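Local coordinates for La protein (Trypanosoma brucei, PDB 1S29) that probably binds RNA through its N-terminal La motif, a winged-helix domain that presents a conserved aromatic patch, at residues Asn10-Phe22 with Glu65-Val77. Numbering follows the deposited sequence.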
ATOM      1  N   ASN A  10      -9.483   6.227  10.303  1.00  8.69           N
ATOM      2  CA  ASN A  10      -8.363   5.296  10.369  1.00  8.79           C
ATOM      3  C   ASN A  10      -8.015   4.757   8.986  1.00  9.79           C
ATOM      4  O   ASN A  10      -6.870   4.382   8.737  1.00  8.86           O
ATOM      5  CB  ASN A  10      -8.652   4.139  11.329  1.00 10.23           C
ATOM      6  CG  ASN A  10      -8.456   4.529  12.782  1.00 11.25           C
ATOM      7  OD1 ASN A  10      -7.615   5.374  13.105  1.00 13.57           O
ATOM      8  ND2 ASN A  10      -9.220   3.902  13.672  1.00 10.46           N
ATOM      9  N   LYS A  11      -8.998   4.710   8.089  1.00  9.49           N
ATOM     10  CA  LYS A  11      -8.728   4.254   6.725  1.00  8.88           C
ATOM     11  C   LYS A  11      -7.873   5.315   6.041  1.00  9.51           C
ATOM     12  O   LYS A  11      -6.938   4.999   5.301  1.00  8.34           O
ATOM     13  CB  LYS A  11     -10.025   4.086   5.927  1.00  9.97           C
ATOM     14  CG  LYS A  11     -10.785   2.803   6.195  1.00 11.05           C
ATOM     15  CD  LYS A  11     -12.100   2.801   5.427  1.00 13.32           C
ATOM     16  CE  LYS A  11     -12.899   1.550   5.712  1.00 15.99           C
ATOM     17  NZ  LYS A  11     -14.274   1.651   5.164  1.00 18.10           N
ATOM     18  N   GLN A  12      -8.204   6.578   6.286  1.00  9.20           N
ATOM     19  CA  GLN A  12      -7.462   7.679   5.684  1.00 10.61           C
ATOM     20  C   GLN A  12      -6.046   7.718   6.236  1.00 10.08           C
ATOM     21  O   GLN A  12      -5.100   8.052   5.523  1.00 10.14           O
ATOM     22  CB  GLN A  12      -8.172   9.006   5.945  1.00 12.44           C
ATOM     23  CG  GLN A  12      -9.520   9.115   5.256  1.00 18.12           C
ATOM     24  CD  GLN A  12     -10.207  10.435   5.528  1.00 21.18           C
ATOM     25  OE1 GLN A  12      -9.658  11.500   5.251  1.00 25.30           O
ATOM     26  NE2 GLN A  12     -11.421  10.372   6.073  1.00 24.15           N
ATOM     27  N   LYS A  13      -5.903   7.366   7.510  1.00  9.75           N
ATOM     28  CA  LYS A  13      -4.587   7.346   8.136  1.00  9.23           C
ATOM     29  C   LYS A  13      -3.725   6.260   7.505  1.00  8.53           C
ATOM     30  O   LYS A  13      -2.543   6.474   7.238  1.00  9.57           O
ATOM     31  CB  LYS A  13      -4.714   7.091   9.639  1.00 10.05           C
ATOM     32  CG  LYS A  13      -5.260   8.271  10.417  1.00 14.33           C
ATOM     33  CD  LYS A  13      -5.234   7.980  11.911  1.00 16.68           C
ATOM     34  CE  LYS A  13      -5.714   9.176  12.722  1.00 20.46           C
ATOM     35  NZ  LYS A  13      -7.143   9.520  12.454  1.00 22.86           N
ATOM     36  N   LEU A  14      -4.322   5.093   7.272  1.00  7.47           N
ATOM     37  CA  LEU A  14      -3.605   3.978   6.666  1.00  7.68           C
ATOM     38  C   LEU A  14      -3.276   4.293   5.206  1.00  7.54           C
ATOM     39  O   LEU A  14      -2.212   3.934   4.708  1.00  7.18           O
ATOM     40  CB  LEU A  14      -4.442   2.700   6.749  1.00  7.08           C
ATOM     41  CG  LEU A  14      -3.857   1.461   6.065  1.00  7.73           C
ATOM     42  CD1 LEU A  14      -2.424   1.225   6.543  1.00 10.84           C
ATOM     43  CD2 LEU A  14      -4.729   0.259   6.370  1.00 10.01           C
ATOM     44  N   GLN A  15      -4.201   4.969   4.534  1.00  6.43           N
ATOM     45  CA  GLN A  15      -4.007   5.368   3.145  1.00  7.57           C
ATOM     46  C   GLN A  15      -2.702   6.155   3.041  1.00  7.03           C
ATOM     47  O   GLN A  15      -1.866   5.881   2.187  1.00  7.55           O
ATOM     48  CB  GLN A  15      -5.177   6.252   2.682  1.00  7.81           C
ATOM     49  CG  GLN A  15      -5.140   6.651   1.204  1.00  9.97           C
ATOM     50  CD  GLN A  15      -6.022   7.854   0.904  1.00 10.46           C
ATOM     51  OE1 GLN A  15      -7.191   7.901   1.304  1.00 10.69           O
ATOM     52  NE2 GLN A  15      -5.465   8.835   0.192  1.00 10.39           N
ATOM     53  N   LYS A  16      -2.528   7.134   3.925  1.00  7.63           N
ATOM     54  CA  LYS A  16      -1.328   7.958   3.907  1.00  8.89           C
ATOM     55  C   LYS A  16      -0.060   7.183   4.249  1.00  8.32           C
ATOM     56  O   LYS A  16       1.016   7.529   3.776  1.00  8.68           O
ATOM     57  CB  LYS A  16      -1.504   9.143   4.848  1.00 11.23           C
ATOM     58  CG  LYS A  16      -2.603  10.091   4.394  1.00 15.82           C
ATOM     59  CD  LYS A  16      -2.928  11.111   5.461  1.00 19.67           C
ATOM     60  CE  LYS A  16      -4.075  12.007   5.031  1.00 21.69           C
ATOM     61  NZ  LYS A  16      -4.377  13.035   6.060  1.00 24.87           N
ATOM     62  N   GLN A  17      -0.188   6.134   5.056  1.00  8.00           N
ATOM     63  CA  GLN A  17       0.976   5.323   5.410  1.00  7.80           C
ATOM     64  C   GLN A  17       1.417   4.515   4.190  1.00  7.69           C
ATOM     65  O   GLN A  17       2.612   4.331   3.968  1.00  8.29           O
ATOM     66  CB  GLN A  17       0.651   4.388   6.581  1.00  9.57           C
ATOM     67  CG  GLN A  17       0.316   5.117   7.879  1.00 12.55           C
ATOM     68  CD  GLN A  17       1.541   5.727   8.551  1.00 14.54           C
ATOM     69  OE1 GLN A  17       2.318   6.448   7.928  1.00 16.95           O
ATOM     70  NE2 GLN A  17       1.710   5.438   9.838  1.00 16.33           N
ATOM     71  N   VAL A  18       0.458   4.023   3.407  1.00  7.40           N
ATOM     72  CA  VAL A  18       0.796   3.268   2.202  1.00  7.03           C
ATOM     73  C   VAL A  18       1.401   4.249   1.198  1.00  7.89           C
ATOM     74  O   VAL A  18       2.393   3.940   0.541  1.00  8.52           O
ATOM     75  CB  VAL A  18      -0.449   2.572   1.576  1.00  6.29           C
ATOM     76  CG1 VAL A  18      -0.059   1.884   0.264  1.00  6.75           C
ATOM     77  CG2 VAL A  18      -1.015   1.543   2.545  1.00  8.94           C
ATOM     78  N   GLU A  19       0.816   5.440   1.089  1.00  7.86           N
ATOM     79  CA  GLU A  19       1.348   6.440   0.174  1.00  7.15           C
ATOM     80  C   GLU A  19       2.765   6.817   0.621  1.00  8.30           C
ATOM     81  O   GLU A  19       3.616   7.147  -0.201  1.00  9.03           O
ATOM     82  CB  GLU A  19       0.442   7.677   0.147  1.00  8.43           C
ATOM     83  CG  GLU A  19      -0.954   7.359  -0.342  1.00  9.61           C
ATOM     84  CD  GLU A  19      -1.884   8.556  -0.336  1.00  9.26           C
ATOM     85  OE1 GLU A  19      -1.677   9.483   0.476  1.00 11.60           O
ATOM     86  OE2 GLU A  19      -2.838   8.563  -1.141  1.00 10.70           O
ATOM     87  N   PHE A  20       3.012   6.756   1.925  1.00  8.18           N
ATOM     88  CA  PHE A  20       4.332   7.083   2.473  1.00  7.88           C
ATOM     89  C   PHE A  20       5.397   6.145   1.924  1.00  8.66           C
ATOM     90  O   PHE A  20       6.446   6.579   1.451  1.00  8.21           O
ATOM     91  CB  PHE A  20       4.307   6.969   4.001  1.00  8.58           C
ATOM     92  CG  PHE A  20       5.653   7.156   4.662  1.00 10.11           C
ATOM     93  CD1 PHE A  20       6.160   8.429   4.908  1.00 11.63           C
ATOM     94  CD2 PHE A  20       6.394   6.051   5.075  1.00 10.97           C
ATOM     95  CE1 PHE A  20       7.385   8.600   5.560  1.00 11.26           C
ATOM     96  CE2 PHE A  20       7.621   6.209   5.729  1.00 12.90           C
ATOM     97  CZ  PHE A  20       8.116   7.492   5.971  1.00 12.52           C
ATOM     98  N   TYR A  21       5.132   4.847   1.992  1.00  7.06           N
ATOM     99  CA  TYR A  21       6.101   3.880   1.505  1.00  7.49           C
ATOM    100  C   TYR A  21       6.365   4.013   0.012  1.00  8.13           C
ATOM    101  O   TYR A  21       7.475   3.745  -0.451  1.00  9.51           O
ATOM    102  CB  TYR A  21       5.636   2.458   1.837  1.00  7.50           C
ATOM    103  CG  TYR A  21       5.771   2.109   3.305  1.00  8.94           C
ATOM    104  CD1 TYR A  21       4.653   1.833   4.086  1.00  9.05           C
ATOM    105  CD2 TYR A  21       7.024   2.057   3.913  1.00 10.05           C
ATOM    106  CE1 TYR A  21       4.780   1.511   5.441  1.00 10.95           C
ATOM    107  CE2 TYR A  21       7.159   1.739   5.267  1.00 10.82           C
ATOM    108  CZ  TYR A  21       6.035   1.466   6.021  1.00 10.05           C
ATOM    109  OH  TYR A  21       6.171   1.136   7.354  1.00 11.98           O
ATOM    110  N   PHE A  22       5.354   4.440  -0.738  1.00  7.85           N
ATOM    111  CA  PHE A  22       5.489   4.603  -2.184  1.00  7.78           C
ATOM    112  C   PHE A  22       5.831   6.021  -2.638  1.00  8.51           C
ATOM    113  O   PHE A  22       5.876   6.288  -3.830  1.00  7.80           O
ATOM    114  CB  PHE A  22       4.202   4.157  -2.880  1.00  7.10           C
ATOM    115  CG  PHE A  22       4.031   2.662  -2.951  1.00  9.41           C
ATOM    116  CD1 PHE A  22       4.735   1.912  -3.890  1.00 11.57           C
ATOM    117  CD2 PHE A  22       3.167   2.006  -2.088  1.00  9.56           C
ATOM    118  CE1 PHE A  22       4.576   0.531  -3.966  1.00 10.19           C
ATOM    119  CE2 PHE A  22       3.000   0.624  -2.155  1.00 10.06           C
ATOM    120  CZ  PHE A  22       3.703  -0.114  -3.093  1.00  9.93           C
ATOM    121  N   GLU A  65      -8.929  -4.896   4.403  1.00 10.03           N
ATOM    122  CA  GLU A  65      -9.057  -3.575   5.002  1.00  9.68           C
ATOM    123  C   GLU A  65      -8.081  -2.633   4.294  1.00  8.80           C
ATOM    124  O   GLU A  65      -8.350  -1.443   4.127  1.00  8.19           O
ATOM    125  CB  GLU A  65      -8.757  -3.633   6.504  1.00 10.41           C
ATOM    126  CG  GLU A  65      -9.722  -4.515   7.290  1.00 11.92           C
ATOM    127  CD  GLU A  65      -9.534  -4.406   8.795  1.00 14.20           C
ATOM    128  OE1 GLU A  65      -8.373  -4.392   9.246  1.00 14.68           O
ATOM    129  OE2 GLU A  65     -10.549  -4.349   9.522  1.00 13.95           O
ATOM    130  N   VAL A  66      -6.948  -3.178   3.861  1.00  8.18           N
ATOM    131  CA  VAL A  66      -5.964  -2.369   3.160  1.00  7.79           C
ATOM    132  C   VAL A  66      -6.547  -1.914   1.824  1.00  8.58           C
ATOM    133  O   VAL A  66      -6.293  -0.803   1.385  1.00  8.04           O
ATOM    134  CB  VAL A  66      -4.652  -3.154   2.923  1.00  8.44           C
ATOM    135  CG1 VAL A  66      -3.651  -2.291   2.170  1.00  9.07           C
ATOM    136  CG2 VAL A  66      -4.062  -3.577   4.256  1.00  8.92           C
ATOM    137  N   VAL A  67      -7.349  -2.766   1.189  1.00  8.48           N
ATOM    138  CA  VAL A  67      -7.962  -2.404  -0.087  1.00  9.96           C
ATOM    139  C   VAL A  67      -8.884  -1.195   0.098  1.00  9.64           C
ATOM    140  O   VAL A  67      -8.842  -0.239  -0.686  1.00  9.82           O
ATOM    141  CB  VAL A  67      -8.793  -3.579  -0.675  1.00 10.39           C
ATOM    142  CG1 VAL A  67      -9.576  -3.113  -1.889  1.00 13.07           C
ATOM    143  CG2 VAL A  67      -7.880  -4.718  -1.065  1.00 11.41           C
ATOM    144  N   GLU A  68      -9.707  -1.228   1.143  1.00 10.73           N
ATOM    145  CA  GLU A  68     -10.633  -0.131   1.412  1.00 11.13           C
ATOM    146  C   GLU A  68      -9.893   1.156   1.760  1.00 11.04           C
ATOM    147  O   GLU A  68     -10.294   2.252   1.359  1.00 13.12           O
ATOM    148  CB  GLU A  68     -11.574  -0.511   2.555  1.00 12.88           C
ATOM    149  CG  GLU A  68     -12.368  -1.765   2.275  1.00 13.65           C
ATOM    150  CD  GLU A  68     -13.099  -1.696   0.949  1.00 15.29           C
ATOM    151  OE1 GLU A  68     -12.936  -2.633   0.137  1.00 17.04           O
ATOM    152  OE2 GLU A  68     -13.833  -0.708   0.719  1.00 17.20           O
ATOM    153  N   ALA A  69      -8.810   1.017   2.509  1.00 10.45           N
ATOM    154  CA  ALA A  69      -8.019   2.170   2.901  1.00  9.69           C
ATOM    155  C   ALA A  69      -7.328   2.822   1.708  1.00 10.50           C
ATOM    156  O   ALA A  69      -7.225   4.044   1.627  1.00  9.90           O
ATOM    157  CB  ALA A  69      -6.976   1.751   3.934  1.00 10.16           C
ATOM    158  N   ILE A  70      -6.858   1.995   0.780  1.00 11.39           N
ATOM    159  CA  ILE A  70      -6.138   2.481  -0.387  1.00 12.07           C
ATOM    160  C   ILE A  70      -6.976   3.054  -1.522  1.00 11.77           C
ATOM    161  O   ILE A  70      -6.586   4.042  -2.131  1.00 12.47           O
ATOM    162  CB  ILE A  70      -5.331   1.355  -1.061  1.00 11.56           C
ATOM    163  CG1 ILE A  70      -4.308   0.774  -0.083  1.00 14.39           C
ATOM    164  CG2 ILE A  70      -4.647   1.870  -2.318  1.00 14.20           C
ATOM    165  CD1 ILE A  70      -3.638  -0.488  -0.579  1.00 12.49           C
ATOM    166  N   ARG A  71      -8.125   2.447  -1.796  1.00 12.57           N
ATOM    167  CA  ARG A  71      -8.960   2.873  -2.917  1.00 13.48           C
ATOM    168  C   ARG A  71      -9.079   4.371  -3.219  1.00 13.25           C
ATOM    169  O   ARG A  71      -8.895   4.785  -4.361  1.00 14.56           O
ATOM    170  CB  ARG A  71     -10.370   2.270  -2.811  1.00 15.24           C
ATOM    171  CG  ARG A  71     -11.173   2.478  -4.098  1.00 19.28           C
ATOM    172  CD  ARG A  71     -12.580   1.896  -4.055  1.00 21.20           C
ATOM    173  NE  ARG A  71     -12.601   0.441  -3.916  1.00 22.21           N
ATOM    174  CZ  ARG A  71     -12.755  -0.194  -2.760  1.00 22.08           C
ATOM    175  NH1 ARG A  71     -12.902   0.497  -1.638  1.00 24.34           N
ATOM    176  NH2 ARG A  71     -12.774  -1.521  -2.725  1.00 21.73           N
ATOM    177  N   PRO A  72      -9.389   5.203  -2.212  1.00 13.52           N
ATOM    178  CA  PRO A  72      -9.528   6.652  -2.426  1.00 13.01           C
ATOM    179  C   PRO A  72      -8.297   7.391  -2.943  1.00 12.93           C
ATOM    180  O   PRO A  72      -8.407   8.502  -3.461  1.00 14.48           O
ATOM    181  CB  PRO A  72      -9.928   7.166  -1.043  1.00 13.14           C
ATOM    182  CG  PRO A  72     -10.615   5.992  -0.424  1.00 12.62           C
ATOM    183  CD  PRO A  72      -9.722   4.854  -0.822  1.00 12.67           C
ATOM    184  N   SER A  73      -7.127   6.781  -2.795  1.00 11.71           N
ATOM    185  CA  SER A  73      -5.881   7.414  -3.204  1.00 11.09           C
ATOM    186  C   SER A  73      -5.789   7.785  -4.677  1.00 11.93           C
ATOM    187  O   SER A  73      -6.286   7.069  -5.546  1.00 12.39           O
ATOM    188  CB  SER A  73      -4.697   6.520  -2.843  1.00 10.40           C
ATOM    189  OG  SER A  73      -3.486   7.157  -3.190  1.00 10.85           O
ATOM    190  N   GLU A  74      -5.140   8.912  -4.945  1.00 13.12           N
ATOM    191  CA  GLU A  74      -4.947   9.383  -6.308  1.00 16.09           C
ATOM    192  C   GLU A  74      -3.488   9.152  -6.691  1.00 15.79           C
ATOM    193  O   GLU A  74      -3.076   9.434  -7.816  1.00 18.49           O
ATOM    194  CB  GLU A  74      -5.287  10.875  -6.405  1.00 18.71           C
ATOM    195  CG  GLU A  74      -6.680  11.208  -5.879  1.00 24.82           C
ATOM    196  CD  GLU A  74      -7.005  12.692  -5.930  1.00 28.47           C
ATOM    197  OE1 GLU A  74      -6.284  13.497  -5.296  1.00 31.23           O
ATOM    198  OE2 GLU A  74      -7.995  13.055  -6.601  1.00 30.64           O
ATOM    199  N   LYS A  75      -2.710   8.628  -5.747  1.00 13.75           N
ATOM    200  CA  LYS A  75      -1.295   8.365  -5.972  1.00 13.05           C
ATOM    201  C   LYS A  75      -1.033   6.877  -6.151  1.00 11.75           C
ATOM    202  O   LYS A  75       0.051   6.477  -6.578  1.00 12.57           O
ATOM    203  CB  LYS A  75      -0.465   8.869  -4.787  1.00 15.02           C
ATOM    204  CG  LYS A  75      -0.612  10.351  -4.501  1.00 16.74           C
ATOM    205  CD  LYS A  75       0.220  10.757  -3.297  1.00 20.69           C
ATOM    206  CE  LYS A  75       0.139  12.251  -3.037  1.00 22.90           C
ATOM    207  NZ  LYS A  75      -1.247  12.693  -2.701  1.00 25.21           N
ATOM    208  N   LEU A  76      -2.025   6.061  -5.812  1.00 10.55           N
ATOM    209  CA  LEU A  76      -1.899   4.608  -5.915  1.00 10.36           C
ATOM    210  C   LEU A  76      -3.010   4.033  -6.780  1.00 10.71           C
ATOM    211  O   LEU A  76      -4.079   4.630  -6.901  1.00 11.64           O
ATOM    212  CB  LEU A  76      -1.983   3.978  -4.522  1.00 10.52           C
ATOM    213  CG  LEU A  76      -0.977   4.454  -3.469  1.00  9.80           C
ATOM    214  CD1 LEU A  76      -1.480   4.076  -2.088  1.00 11.78           C
ATOM    215  CD2 LEU A  76       0.396   3.839  -3.732  1.00 11.17           C
ATOM    216  N   VAL A  77      -2.752   2.869  -7.372  1.00  9.56           N
ATOM    217  CA  VAL A  77      -3.732   2.190  -8.218  1.00 10.09           C
ATOM    218  C   VAL A  77      -3.764   0.715  -7.828  1.00  9.37           C
ATOM    219  O   VAL A  77      -2.715   0.062  -7.778  1.00  8.61           O
ATOM    220  CB  VAL A  77      -3.356   2.272  -9.718  1.00 10.49           C
ATOM    221  CG1 VAL A  77      -4.407   1.553 -10.554  1.00 12.61           C
ATOM    222  CG2 VAL A  77      -3.234   3.713 -10.153  1.00 11.98           C
TER
HETATM  223  O   HOH W   1     -14.400   1.806   2.178  1.00 21.79           O
HETATM  224  O   HOH W   2      -8.959   6.061   2.776  1.00 11.01           O
HETATM  225  O   HOH W   3      -4.225  10.652  -2.673  1.00 22.08           O
HETATM  226  O   HOH W   4       2.797   6.850  -5.073  1.00 27.93           O
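Where A69 faces K11, helices 10-21 and 65-70 pass almost at right angles, 86° between their directions, and their axes come within 8.2 Å. The small side chain of A69 sits at the centre of this crossing, which suits the close approach: its CB sits 3.5 Å from the backbone O of K11 and 3.6 Å from CD2 of L14. L14 reaches this methyl because its CG lies anti to the backbone N (chi1 176°). At the outer margin the extended K11 chain runs alongside E68, and a water joins K11 NZ to E68 OE2; R71 grips the same carboxylate end-on, NH1 to OE2 and NH2 to OE1.

Beyond the crossing, the chain leaves helix 65-70 through a type I turn, I70 to S73, and follows helix 10-21 to the next polar site. There S73 OG donates to E19 OE2 over 2.6 Å, and OE2 receives it on its anti lone pair, the one facing away from the other carboxylate oxygen. Q15 NE2 grips the same oxygen, from 50° above the carboxylate plane, and a water adds a third donor; together these bonds should limit rotation of the carboxylate. S73 OG in turn accepts from K75 N, closing an ST turn. Q15 OE1 and A69 O, at the helix end, accept from one further water.

On the apolar side L76 divides its methyls: CD1 packs 3.5 Å from V18 CG1, while CD2 approaches the F22 ring obliquely, 3.7 Å from its CD2. This core continues into the rest of the winged helix. V18 and F22 rest on L50 of helix 47-50, I70 on L47, and F22, I70 and L76 all converge on V85 of strand 84-87, the central strand of the antiparallel sheet to which strand 76-78 belongs.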